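Local coordinates for protein botulinum neurotoxin type G (Clostridium botulinum, PDB 3MPP) that attaches the toxin to the surface of host cells through its receptor-binding domain, before the protease light chain is delivered into the cytosol, at residues 5-10 with 182-187; 14-17 with 23-26; 29-34 with 195-200. The protein carries 4 engineered substitutions. One frame throughout, in Å; residues are numbered along the deposited sequence.

Interaction 1. Residues 5-10 with 182-187; sequences LSLSYR and IDFKLI
L7 and F184 meet from opposite directions, and the leucine is the side chain to follow. Its CB leaves strand 5-10 toward 182-187, and CG lies anti to the carbonyl carbon (chi1 -64°), where the chain forks. The CD1 branch continues the extended line from CA and ends 3.7 Å from F184 CZ; the neighbouring ring atom F184 CE2 is 3.9 Å from L7 CD1. The methyl comes at the phenyl ring obliquely. The other branch, CD2, turns to the methionine M24 of strand 23-26, while the F184 ring is also met edge-to-face by F201. This is the interior of the lectin-like jelly roll of the N-terminal receptor-binding subdomain: strands 3-10 and 181-187 belong to different antiparallel sheets, and their side chains pack between the two layers. One step along, L5 and I182 reach toward each other tip to tip, with L5 CD2 3.7 Å from I182 CD1. I203 of strand 195-204 touches both of them. No hydrogen bond crosses between the two strands; alternate residues point to the other side of 5-10, where S8 OG bonds to S17 OG.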
loop_
_atom_site.group_PDB
_atom_site.type_symbol
_atom_site.label_atom_id
_atom_site.label_comp_id
_atom_site.label_asym_id
_atom_site.label_seq_id
_atom_site.Cartn_x
_atom_site.Cartn_y
_atom_site.Cartn_z
ATOM N N LEU A 5 4.212 -15.660 18.538
ATOM C CA LEU A 5 2.822 -15.230 18.518
ATOM C C LEU A 5 2.516 -14.685 17.129
ATOM O O LEU A 5 3.332 -13.967 16.546
ATOM C CB LEU A 5 2.587 -14.152 19.580
ATOM C CG LEU A 5 1.287 -13.329 19.511
ATOM C CD1 LEU A 5 0.075 -14.188 19.847
ATOM C CD2 LEU A 5 1.350 -12.130 20.439
ATOM N N SER A 6 1.358 -15.044 16.589
ATOM C CA SER A 6 0.930 -14.517 15.294
ATOM C C SER A 6 -0.578 -14.324 15.291
ATOM O O SER A 6 -1.335 -15.268 15.526
ATOM C CB SER A 6 1.346 -15.450 14.157
ATOM O OG SER A 6 0.592 -16.647 14.168
ATOM N N LEU A 7 -1.018 -13.098 15.041
ATOM C CA LEU A 7 -2.444 -12.813 15.039
ATOM C C LEU A 7 -3.024 -13.087 13.657
ATOM O O LEU A 7 -2.508 -12.615 12.646
ATOM C CB LEU A 7 -2.727 -11.369 15.463
ATOM C CG LEU A 7 -2.334 -10.993 16.901
ATOM C CD1 LEU A 7 -2.841 -9.601 17.292
ATOM C CD2 LEU A 7 -2.845 -12.032 17.872
ATOM N N SER A 8 -4.093 -13.869 13.623
ATOM C CA SER A 8 -4.834 -14.075 12.391
ATOM C C SER A 8 -6.311 -13.947 12.691
ATOM O O SER A 8 -6.778 -14.355 13.754
ATOM C CB SER A 8 -4.544 -15.449 11.794
ATOM O OG SER A 8 -3.166 -15.597 11.512
ATOM N N TYR A 9 -7.038 -13.360 11.753
ATOM C CA TYR A 9 -8.482 -13.270 11.839
ATOM C C TYR A 9 -9.070 -14.364 10.955
ATOM O O TYR A 9 -9.229 -14.180 9.749
ATOM C CB TYR A 9 -8.949 -11.890 11.377
ATOM C CG TYR A 9 -10.420 -11.647 11.593
ATOM C CD1 TYR A 9 -11.294 -11.567 10.515
ATOM C CD2 TYR A 9 -10.940 -11.501 12.877
ATOM C CE1 TYR A 9 -12.643 -11.347 10.707
ATOM C CE2 TYR A 9 -12.287 -11.278 13.079
ATOM C CZ TYR A 9 -13.134 -11.206 11.993
ATOM O OH TYR A 9 -14.476 -10.987 12.188
ATOM N N ARG A 10 -9.388 -15.500 11.568
ATOM C CA ARG A 10 -9.891 -16.665 10.843
ATOM C C ARG A 10 -11.361 -16.928 11.152
ATOM O O ARG A 10 -11.724 -17.173 12.300
ATOM C CB ARG A 10 -9.073 -17.908 11.213
ATOM C CG ARG A 10 -7.576 -17.785 10.966
ATOM C CD ARG A 10 -7.197 -18.219 9.558
ATOM N NE ARG A 10 -5.754 -18.156 9.337
ATOM C CZ ARG A 10 -4.885 -19.047 9.806
ATOM N NH1 ARG A 10 -5.310 -20.071 10.533
ATOM N NH2 ARG A 10 -3.590 -18.910 9.553
ATOM N N ILE A 182 0.061 -8.185 25.512
ATOM C CA ILE A 182 0.343 -7.186 24.496
ATOM C C ILE A 182 -0.950 -6.445 24.209
ATOM O O ILE A 182 -1.943 -7.053 23.803
ATOM C CB ILE A 182 0.892 -7.810 23.206
ATOM C CG1 ILE A 182 2.228 -8.506 23.497
ATOM C CG2 ILE A 182 1.036 -6.730 22.110
ATOM C CD1 ILE A 182 2.801 -9.278 22.335
ATOM N N ASP A 183 -0.945 -5.136 24.443
ATOM C CA ASP A 183 -2.132 -4.321 24.216
ATOM C C ASP A 183 -2.050 -3.573 22.898
ATOM O O ASP A 183 -1.114 -2.805 22.665
ATOM C CB ASP A 183 -2.328 -3.306 25.331
ATOM C CG ASP A 183 -2.869 -3.928 26.605
ATOM O OD1 ASP A 183 -3.139 -5.150 26.616
ATOM O OD2 ASP A 183 -3.022 -3.183 27.595
ATOM N N PHE A 184 -3.057 -3.787 22.058
ATOM C CA PHE A 184 -3.216 -3.028 20.823
ATOM C C PHE A 184 -4.289 -1.992 21.083
ATOM O O PHE A 184 -5.465 -2.337 21.300
ATOM C CB PHE A 184 -3.616 -3.954 19.685
ATOM C CG PHE A 184 -2.597 -5.015 19.393
ATOM C CD1 PHE A 184 -1.758 -4.905 18.297
ATOM C CD2 PHE A 184 -2.468 -6.117 20.223
ATOM C CE1 PHE A 184 -0.813 -5.883 18.024
ATOM C CE2 PHE A 184 -1.521 -7.105 19.958
ATOM C CZ PHE A 184 -0.693 -6.982 18.859
ATOM N N LYS A 185 -3.882 -0.725 21.094
ATOM C CA LYS A 185 -4.756 0.346 21.554
ATOM C C LYS A 185 -4.063 1.693 21.397
ATOM O O LYS A 185 -2.868 1.796 21.622
ATOM C CB LYS A 185 -5.075 0.109 23.038
ATOM C CG LYS A 185 -6.030 1.083 23.662
ATOM C CD LYS A 185 -6.152 0.802 25.159
ATOM C CE LYS A 185 -7.297 1.584 25.786
ATOM N NZ LYS A 185 -7.625 1.072 27.147
ATOM N N LEU A 186 -4.814 2.719 21.008
ATOM C CA LEU A 186 -4.275 4.076 20.948
ATOM C C LEU A 186 -4.182 4.667 22.349
ATOM O O LEU A 186 -5.192 4.786 23.031
ATOM C CB LEU A 186 -5.156 4.980 20.080
ATOM C CG LEU A 186 -4.938 4.956 18.554
ATOM C CD1 LEU A 186 -4.922 3.540 17.981
ATOM C CD2 LEU A 186 -6.008 5.810 17.855
ATOM N N ILE A 187 -2.974 5.039 22.771
ATOM C CA ILE A 187 -2.784 5.692 24.070
ATOM C C ILE A 187 -2.251 7.106 23.897
ATOM O O ILE A 187 -1.221 7.302 23.242
ATOM C CB ILE A 187 -1.772 4.925 24.962
ATOM C CG1 ILE A 187 -2.067 3.417 24.976
ATOM C CG2 ILE A 187 -1.750 5.513 26.383
ATOM C CD1 ILE A 187 -3.450 3.063 25.465
#

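Interaction 2. Residues 14-17 with 23-26; sequences LIDS and TMNV
The carboxylate of D16, whose CB touches the tip of M24, is gripped by three backbone N-H groups. Its OD1 takes hydrogen bonds from S18 N and S6 N, and its OD2 takes one from A22 N, so the side chain ties the start and the end of the connection between 14-17 and 23-26 to each other and to strand 3-10. CG of D16 stands anti to the backbone N (chi1 178°), which carries the carboxylate out beyond M24, so that the CB methylene, not the oxygens, is what meets the methionine, 3.6 Å from M24 CE.

M24 gives the largest share of the contact. Its chain bends at chi2 (-63°) and runs along the facing strand instead of straight across: M24 CG lies 3.5 Å from L14 O, a carbon-to-oxygen contact with the backbone, and CE ends near D16, 4.0 Å from D16 N. The leucine meets it nearer the backbone, L14 CG being 4.3 Å from M24 CG. At the other end L14 and V26 cross obliquely, L14 CD2 to V26 CG2 at 4.1 Å. I50 also touches L14, and A52 touches M24.

The strand axes approach to 6.7 Å and run 156° apart in direction, nearly antiparallel, yet no hydrogen bond joins them. Each strand spends its backbone bonds on another partner: I15 pairs with S8, whereas T23 and N25 pair with H53 and T51. Two consecutive strands that enter different sheets and face each other through side chains form a beta-arch, here closing an edge of the jelly-roll sandwich in the N-terminal receptor-binding subdomain.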
loop_
_atom_site.group_PDB
_atom_site.type_symbol
_atom_site.label_atom_id
_atom_site.label_comp_id
_atom_site.label_asym_id
_atom_site.label_seq_id
_atom_site.Cartn_x
_atom_site.Cartn_y
_atom_site.Cartn_z
ATOM N N LEU A 14 -10.540 -13.595 15.949
ATOM C CA LEU A 14 -9.116 -13.315 16.054
ATOM C C LEU A 14 -8.437 -14.397 16.890
ATOM O O LEU A 14 -8.764 -14.586 18.064
ATOM C CB LEU A 14 -8.894 -11.955 16.713
ATOM C CG LEU A 14 -7.453 -11.441 16.782
ATOM C CD1 LEU A 14 -6.899 -11.200 15.395
ATOM C CD2 LEU A 14 -7.401 -10.166 17.581
ATOM N N ILE A 15 -7.481 -15.097 16.291
ATOM C CA ILE A 15 -6.809 -16.191 16.983
ATOM C C ILE A 15 -5.297 -16.023 16.964
ATOM O O ILE A 15 -4.758 -15.148 16.283
ATOM C CB ILE A 15 -7.141 -17.552 16.336
ATOM C CG1 ILE A 15 -6.563 -17.615 14.921
ATOM C CG2 ILE A 15 -8.641 -17.777 16.307
ATOM C CD1 ILE A 15 -6.629 -18.991 14.274
ATOM N N ASP A 16 -4.621 -16.881 17.716
ATOM C CA ASP A 16 -3.171 -16.973 17.679
ATOM C C ASP A 16 -2.782 -18.150 16.785
ATOM O O ASP A 16 -2.960 -19.306 17.161
ATOM C CB ASP A 16 -2.627 -17.180 19.093
ATOM C CG ASP A 16 -1.121 -17.332 19.123
ATOM O OD1 ASP A 16 -0.480 -17.098 18.078
ATOM O OD2 ASP A 16 -0.580 -17.681 20.193
ATOM N N SER A 17 -2.268 -17.853 15.595
ATOM C CA SER A 17 -1.858 -18.896 14.655
ATOM C C SER A 17 -0.515 -19.497 15.057
ATOM O O SER A 17 -0.041 -20.448 14.444
ATOM C CB SER A 17 -1.763 -18.335 13.233
ATOM O OG SER A 17 -3.021 -17.883 12.771
ATOM N N THR A 23 -4.415 -16.135 24.328
ATOM C CA THR A 23 -5.848 -15.875 24.400
ATOM C C THR A 23 -6.132 -14.413 24.049
ATOM O O THR A 23 -5.448 -13.518 24.534
ATOM C CB THR A 23 -6.399 -16.191 25.801
ATOM O OG1 THR A 23 -5.820 -15.295 26.754
ATOM C CG2 THR A 23 -6.065 -17.634 26.199
ATOM N N MET A 24 -7.138 -14.178 23.209
ATOM C CA MET A 24 -7.420 -12.834 22.707
ATOM C C MET A 24 -8.669 -12.196 23.310
ATOM O O MET A 24 -9.744 -12.789 23.310
ATOM C CB MET A 24 -7.578 -12.858 21.179
ATOM C CG MET A 24 -6.454 -13.563 20.439
ATOM S SD MET A 24 -4.888 -12.720 20.687
ATOM C CE MET A 24 -3.742 -14.058 20.369
ATOM N N ASN A 25 -8.526 -10.980 23.822
ATOM C CA ASN A 25 -9.672 -10.193 24.274
ATOM C C ASN A 25 -9.851 -8.992 23.340
ATOM O O ASN A 25 -8.909 -8.222 23.129
ATOM C CB ASN A 25 -9.473 -9.730 25.717
ATOM C CG ASN A 25 -10.779 -9.368 26.407
ATOM O OD1 ASN A 25 -11.673 -8.773 25.806
ATOM N ND2 ASN A 25 -10.892 -9.726 27.683
ATOM N N VAL A 26 -11.050 -8.839 22.780
ATOM C CA VAL A 26 -11.312 -7.808 21.771
ATOM C C VAL A 26 -12.452 -6.881 22.170
ATOM O O VAL A 26 -13.571 -7.333 22.432
ATOM C CB VAL A 26 -11.675 -8.436 20.412
ATOM C CG1 VAL A 26 -11.865 -7.359 19.358
ATOM C CG2 VAL A 26 -10.608 -9.438 19.972
#

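Interaction 3. Residues 29-34 with 195-200; sequences DVIFND and FVWIKD
The six-membered part of the W197 indole meets two side chains of 29-34, N33 and I31, both approaching it obliquely. The amide plane of N33 is turned only 23° from the indole plane, and N33 ND2 sits 3.6 Å from W197 CZ3, almost equally near to CH2. No hydrogen bond links the two; the amide packs against the ring by van der Waals contact, and its polar ends are bonded to other groups: N33 ND2 gives a hydrogen bond to Q39 OE1, and OD1 receives one from I35 N. With both ends tied, the rotation of the amide beside the tryptophan is fixed.

I31 contributes a single methyl, CG2, which is 4.1 Å from W197 CH2; the CG1 arm leads away from the indole. F32, whose CB leaves the backbone away from 195-200, takes no part in the contact; one face of its ring carries V30 CG1, 3.6 Å above the plane and offset toward the rim, and the ring also stacks with Y9.

I31 and W197 have CA atoms 9.2 Å apart because strand 39-43 runs between them. It is antiparallel to both, with I31 bonded to K41 and N33 to Q39 on one side and V196 to L42 on the other. W197 therefore reaches past its neighbour, touching the K41 side chain as well, and W143 and R74 also touch it. Such second-neighbour packing on the surface of one antiparallel sheet, the sheet's buried residues V196 and I198 alternating with W197, belongs here to the lectin-like jelly roll of the N-terminal receptor-binding subdomain.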
loop_
_atom_site.group_PDB
_atom_site.type_symbol
_atom_site.label_atom_id
_atom_site.label_comp_id
_atom_site.label_asym_id
_atom_site.label_seq_id
_atom_site.Cartn_x
_atom_site.Cartn_y
_atom_site.Cartn_z
ATOM N N ASP A 29 -15.193 -1.829 19.845
ATOM C CA ASP A 29 -14.960 -0.756 18.870
ATOM C C ASP A 29 -13.765 -1.055 17.953
ATOM O O ASP A 29 -13.079 -0.139 17.491
ATOM C CB ASP A 29 -14.787 0.602 19.580
ATOM C CG ASP A 29 -14.796 1.796 18.609
ATOM O OD1 ASP A 29 -15.581 1.795 17.634
ATOM O OD2 ASP A 29 -14.013 2.743 18.839
ATOM N N VAL A 30 -13.526 -2.336 17.685
ATOM C CA VAL A 30 -12.510 -2.740 16.714
ATOM C C VAL A 30 -13.189 -3.204 15.425
ATOM O O VAL A 30 -14.186 -3.914 15.462
ATOM C CB VAL A 30 -11.604 -3.876 17.243
ATOM C CG1 VAL A 30 -10.591 -4.293 16.176
ATOM C CG2 VAL A 30 -10.881 -3.448 18.525
ATOM N N ILE A 31 -12.659 -2.778 14.285
ATOM C CA ILE A 31 -13.186 -3.217 12.999
ATOM C C ILE A 31 -12.246 -4.247 12.379
ATOM O O ILE A 31 -11.024 -4.095 12.387
ATOM C CB ILE A 31 -13.397 -2.035 12.021
ATOM C CG1 ILE A 31 -14.545 -1.140 12.491
ATOM C CG2 ILE A 31 -13.731 -2.546 10.622
ATOM C CD1 ILE A 31 -14.217 -0.299 13.688
ATOM N N PHE A 32 -12.824 -5.306 11.843
ATOM C CA PHE A 32 -12.044 -6.362 11.231
ATOM C C PHE A 32 -12.484 -6.507 9.790
ATOM O O PHE A 32 -13.610 -6.167 9.439
ATOM C CB PHE A 32 -12.288 -7.701 11.933
ATOM C CG PHE A 32 -11.726 -7.783 13.329
ATOM C CD1 PHE A 32 -10.394 -8.090 13.531
ATOM C CD2 PHE A 32 -12.544 -7.587 14.434
ATOM C CE1 PHE A 32 -9.874 -8.179 14.808
ATOM C CE2 PHE A 32 -12.039 -7.684 15.718
ATOM C CZ PHE A 32 -10.700 -7.978 15.908
ATOM N N ASN A 33 -11.587 -7.007 8.955
ATOM C CA ASN A 33 -11.986 -7.577 7.678
ATOM C C ASN A 33 -11.190 -8.853 7.453
ATOM O O ASN A 33 -10.173 -9.073 8.112
ATOM C CB ASN A 33 -11.828 -6.572 6.529
ATOM C CG ASN A 33 -10.386 -6.226 6.239
ATOM O OD1 ASN A 33 -9.535 -7.103 6.130
ATOM N ND2 ASN A 33 -10.107 -4.934 6.103
ATOM N N ASP A 34 -11.658 -9.704 6.546
ATOM C CA ASP A 34 -11.000 -10.982 6.307
ATOM C C ASP A 34 -10.074 -10.989 5.086
ATOM O O ASP A 34 -9.810 -12.047 4.514
ATOM C CB ASP A 34 -12.042 -12.101 6.185
ATOM C CG ASP A 34 -13.208 -11.721 5.280
ATOM O OD1 ASP A 34 -12.980 -11.058 4.245
ATOM O OD2 ASP A 34 -14.357 -12.092 5.602
ATOM N N PHE A 195 -7.332 6.763 13.405
ATOM C CA PHE A 195 -7.390 5.312 13.386
ATOM C C PHE A 195 -6.081 4.798 12.825
ATOM O O PHE A 195 -5.319 5.562 12.234
ATOM C CB PHE A 195 -8.583 4.804 12.561
ATOM C CG PHE A 195 -8.542 5.220 11.112
ATOM C CD1 PHE A 195 -7.870 4.449 10.173
ATOM C CD2 PHE A 195 -9.156 6.399 10.695
ATOM C CE1 PHE A 195 -7.816 4.838 8.830
ATOM C CE2 PHE A 195 -9.105 6.792 9.368
ATOM C CZ PHE A 195 -8.431 6.004 8.430
ATOM N N VAL A 196 -5.815 3.515 13.048
ATOM C CA VAL A 196 -4.635 2.860 12.514
ATOM C C VAL A 196 -5.052 1.472 12.068
ATOM O O VAL A 196 -5.775 0.789 12.797
ATOM C CB VAL A 196 -3.527 2.687 13.599
ATOM C CG1 VAL A 196 -2.240 2.213 12.952
ATOM C CG2 VAL A 196 -3.297 3.981 14.364
ATOM N N TRP A 197 -4.607 1.048 10.885
ATOM C CA TRP A 197 -4.860 -0.324 10.427
ATOM C C TRP A 197 -3.609 -1.163 10.676
ATOM O O TRP A 197 -2.487 -0.698 10.455
ATOM C CB TRP A 197 -5.216 -0.373 8.923
ATOM C CG TRP A 197 -6.641 -0.003 8.593
ATOM C CD1 TRP A 197 -7.115 1.230 8.217
ATOM C CD2 TRP A 197 -7.772 -0.886 8.590
ATOM N NE1 TRP A 197 -8.478 1.163 7.989
ATOM C CE2 TRP A 197 -8.899 -0.125 8.202
ATOM C CE3 TRP A 197 -7.941 -2.252 8.890
ATOM C CZ2 TRP A 197 -10.180 -0.681 8.117
ATOM C CZ3 TRP A 197 -9.203 -2.803 8.795
ATOM C CH2 TRP A 197 -10.312 -2.019 8.409
ATOM N N ILE A 198 -3.810 -2.406 11.110
ATOM C CA ILE A 198 -2.710 -3.338 11.349
ATOM C C ILE A 198 -3.033 -4.704 10.733
ATOM O O ILE A 198 -4.189 -5.129 10.734
ATOM C CB ILE A 198 -2.457 -3.507 12.866
ATOM C CG1 ILE A 198 -1.882 -2.213 13.453
ATOM C CG2 ILE A 198 -1.518 -4.687 13.132
ATOM C CD1 ILE A 198 -1.975 -2.130 14.953
ATOM N N LYS A 199 -2.019 -5.384 10.203
ATOM C CA LYS A 199 -2.189 -6.737 9.703
ATOM C C LYS A 199 -0.895 -7.509 9.905
ATOM O O LYS A 199 0.161 -6.917 10.117
ATOM C CB LYS A 199 -2.567 -6.736 8.209
ATOM C CG LYS A 199 -1.429 -6.347 7.269
ATOM C CD LYS A 199 -1.845 -6.525 5.799
ATOM C CE LYS A 199 -0.852 -5.886 4.840
ATOM N NZ LYS A 199 -1.116 -6.274 3.404
ATOM N N ASP A 200 -0.997 -8.833 9.849
ATOM C CA ASP A 200 0.161 -9.718 9.932
ATOM C C ASP A 200 1.035 -9.440 11.143
ATOM O O ASP A 200 2.251 -9.341 11.004
ATOM C CB ASP A 200 1.013 -9.596 8.663
ATOM C CG ASP A 200 0.281 -10.053 7.419
ATOM O OD1 ASP A 200 -0.613 -10.917 7.530
ATOM O OD2 ASP A 200 0.608 -9.550 6.324
#

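All three contacts belong to the N-terminal receptor-binding subdomain, but they sit at different depths. Interaction 1 is core, purely apolar, and joins the two sheets through their interior. Interaction 2 also joins the two sheets, between successive strands at the surface, so apolar packing there is accompanied by a carboxylate that binds backbone N-H groups. Interaction 3 stays within one sheet, on its surface, and mixes an amide with an indole and a methyl. Strands 3-10 and 195-204 are neighbours, bringing interactions 1 and 3 to the same sheet; L186 touches V196 between them. F32 in turn packs on L14 and V26, connecting interactions 2 and 3.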